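Local structure of uncharacterized conserved (Bdellovibrio bacteriovorus, 7O21) at residues A[192-197]-A[252-257]. The protein is probably a peptidoglycan LD-carboxypeptidase of the YkuD family, carrying an NTF2-like C-terminal domain and involved in generating the curved shape of the predatory cell. Sequence-based numbering, arbitrary orientation. Where two conformers were deposited one is given.
Sequences QDLSRF and PYIVQH
I254 meets L194 and S195 with two different branches, and its first torsion sets which goes where: at chi1 -54° CG1 stands opposite the carbonyl carbon, while CG2 stands opposite the backbone N. The extended second torsion, 175°, then carries CD1 outward from the strand to the helix. CG2 rests on the helix at CB of L194, 4.0 Å away, and CD1 meets the OG of S195 end-on, 4.0 Å away. The isoleucine thus reaches consecutive helix residues with two branches, the CG2 methyl at L194 and the end of the longer arm, CD1, at S195. Both L194 and I254 direct their CB atoms at the opposite segment, yet the CA atoms of the pair remain 7.7 Å apart, a spacing filled by these side chains. L194 touches with its CB, the base of its side chain; farther afield, it also packs on L31, L261 and Y291, side chains from three other strands of the same sheet. Contact between the two segments is modest, 146 Å² summed over both sides, and no hydrogen bond crosses it. On the strand, backbone bonds of I254 to L31 and Q32 tie its main chain to the edge strand 30-32, whereas V255 turns its side chain from the helix. The arrangement is helix-on-sheet packing in the NTF2-like domain, where helix 184-206 lies against the curved antiparallel sheet, away from the predicted catalytic residues H136 and C151. The join is one hydrocarbon contact plus a methyl-hydroxyl van der Waals contact, with no polar bond across it; the hydroxyl's hydrogen bond is met separately by R191 O, one turn earlier in the helix, and cohesion here probably rests, modestly, on dispersion and burial of hydrocarbon.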
loop_
_atom_site.group_PDB
_atom_site.type_symbol
_atom_site.label_atom_id
_atom_site.label_comp_id
_atom_site.label_asym_id
_atom_site.label_seq_id
_atom_site.Cartn_x
_atom_site.Cartn_y
_atom_site.Cartn_z
ATOM N N GLN A 192 8.397 -11.395 28.479
ATOM C CA GLN A 192 7.465 -11.019 29.541
ATOM C C GLN A 192 7.486 -9.518 29.784
ATOM O O GLN A 192 6.440 -8.915 30.052
ATOM C CB GLN A 192 7.817 -11.759 30.830
ATOM C CG GLN A 192 7.613 -13.255 30.770
ATOM C CD GLN A 192 8.077 -13.942 32.041
ATOM O OE1 GLN A 192 8.509 -13.288 32.996
ATOM N NE2 GLN A 192 8.004 -15.266 32.055
ATOM N N ASP A 193 8.667 -8.900 29.715
ATOM C CA ASP A 193 8.764 -7.460 29.915
ATOM C C ASP A 193 7.900 -6.724 28.903
ATOM O O ASP A 193 7.138 -5.815 29.254
ATOM C CB ASP A 193 10.219 -7.012 29.788
ATOM C CG ASP A 193 11.041 -7.331 31.019
ATOM O OD1 ASP A 193 10.457 -7.706 32.059
ATOM O OD2 ASP A 193 12.275 -7.192 30.930
ATOM N N LEU A 194 8.003 -7.112 27.631
ATOM C CA LEU A 194 7.224 -6.428 26.604
ATOM C C LEU A 194 5.749 -6.812 26.685
ATOM O O LEU A 194 4.870 -5.980 26.426
ATOM C CB LEU A 194 7.821 -6.713 25.222
ATOM C CG LEU A 194 8.996 -5.797 24.856
ATOM C CD1 LEU A 194 8.577 -4.326 24.875
ATOM C CD2 LEU A 194 10.188 -6.024 25.777
ATOM N N SER A 195 5.452 -8.066 27.041
ATOM C CA SER A 195 4.061 -8.454 27.265
ATOM C C SER A 195 3.424 -7.606 28.354
ATOM O O SER A 195 2.257 -7.214 28.242
ATOM C CB SER A 195 3.959 -9.934 27.633
ATOM O OG SER A 195 4.335 -10.757 26.548
ATOM N N ARG A 196 4.176 -7.312 29.414
ATOM C CA ARG A 196 3.636 -6.483 30.486
ATOM C C ARG A 196 3.406 -5.053 30.018
ATOM O O ARG A 196 2.430 -4.420 30.428
ATOM C CB ARG A 196 4.553 -6.532 31.709
ATOM C CG ARG A 196 4.494 -7.850 32.455
ATOM C CD ARG A 196 5.165 -7.749 33.822
ATOM N NE ARG A 196 6.478 -7.116 33.744
ATOM C CZ ARG A 196 7.617 -7.775 33.557
ATOM N NH1 ARG A 196 7.610 -9.096 33.423
ATOM N NH2 ARG A 196 8.764 -7.113 33.503
ATOM N N PHE A 197 4.289 -4.525 29.167
ATOM C CA PHE A 197 4.062 -3.205 28.577
ATOM C C PHE A 197 2.758 -3.182 27.784
ATOM O O PHE A 197 1.901 -2.310 27.992
ATOM C CB PHE A 197 5.257 -2.808 27.692
ATOM C CG PHE A 197 5.050 -1.525 26.904
ATOM C CD1 PHE A 197 5.353 -0.278 27.456
ATOM C CD2 PHE A 197 4.559 -1.567 25.611
ATOM C CE1 PHE A 197 5.177 0.885 26.720
ATOM C CE2 PHE A 197 4.377 -0.407 24.880
ATOM C CZ PHE A 197 4.687 0.824 25.443
ATOM N N PRO A 252 0.031 -11.506 20.731
ATOM C CA PRO A 252 0.557 -10.700 19.629
ATOM C C PRO A 252 1.908 -11.162 19.097
ATOM O O PRO A 252 2.670 -11.875 19.754
ATOM C CB PRO A 252 0.730 -9.322 20.286
ATOM C CG PRO A 252 1.084 -9.656 21.690
ATOM C CD PRO A 252 0.215 -10.846 22.035
ATOM N N TYR A 253 2.178 -10.763 17.843
ATOM C CA TYR A 253 3.556 -10.635 17.380
ATOM C C TYR A 253 4.202 -9.525 18.194
ATOM O O TYR A 253 3.601 -8.474 18.425
ATOM C CB TYR A 253 3.640 -10.150 15.922
ATOM C CG TYR A 253 3.333 -11.089 14.767
ATOM C CD1 TYR A 253 4.202 -12.107 14.388
ATOM C CD2 TYR A 253 2.208 -10.881 13.991
ATOM C CE1 TYR A 253 3.908 -12.930 13.292
ATOM C CE2 TYR A 253 1.917 -11.685 12.922
ATOM C CZ TYR A 253 2.771 -12.686 12.560
ATOM O OH TYR A 253 2.420 -13.473 11.480
ATOM N N ILE A 254 5.444 -9.747 18.606
ATOM C CA ILE A 254 6.238 -8.713 19.271
ATOM C C ILE A 254 7.647 -8.775 18.702
ATOM O O ILE A 254 8.318 -9.812 18.804
ATOM C CB ILE A 254 6.293 -8.887 20.798
ATOM C CG1 ILE A 254 4.878 -8.978 21.362
ATOM C CG2 ILE A 254 7.067 -7.710 21.431
ATOM C CD1 ILE A 254 4.822 -9.274 22.873
ATOM N N VAL A 255 8.080 -7.682 18.076
ATOM C CA VAL A 255 9.444 -7.532 17.581
ATOM C C VAL A 255 10.011 -6.245 18.168
ATOM O O VAL A 255 9.381 -5.185 18.088
ATOM C CB VAL A 255 9.488 -7.480 16.046
ATOM C CG1 VAL A 255 10.922 -7.341 15.559
ATOM C CG2 VAL A 255 8.888 -8.750 15.480
ATOM N N GLN A 256 11.213 -6.337 18.737
ATOM C CA GLN A 256 11.890 -5.174 19.301
ATOM C C GLN A 256 13.324 -5.197 18.805
ATOM O O GLN A 256 14.088 -6.095 19.162
ATOM C CB GLN A 256 11.852 -5.211 20.827
ATOM C CG GLN A 256 11.996 -3.833 21.461
ATOM C CD GLN A 256 13.403 -3.279 21.357
ATOM O OE1 GLN A 256 13.660 -2.287 20.651
ATOM N NE2 GLN A 256 14.328 -3.911 22.068
ATOM N N HIS A 257 13.685 -4.222 17.980
ATOM C CA HIS A 257 15.016 -4.158 17.399
ATOM C C HIS A 257 15.464 -2.705 17.313
ATOM O O HIS A 257 14.706 -1.845 16.859
ATOM C CB HIS A 257 15.019 -4.821 16.014
ATOM C CG HIS A 257 16.358 -4.836 15.359
ATOM N ND1 HIS A 257 16.681 -4.000 14.312
ATOM C CD2 HIS A 257 17.462 -5.571 15.613
ATOM C CE1 HIS A 257 17.925 -4.232 13.937
ATOM N NE2 HIS A 257 18.427 -5.169 14.721
#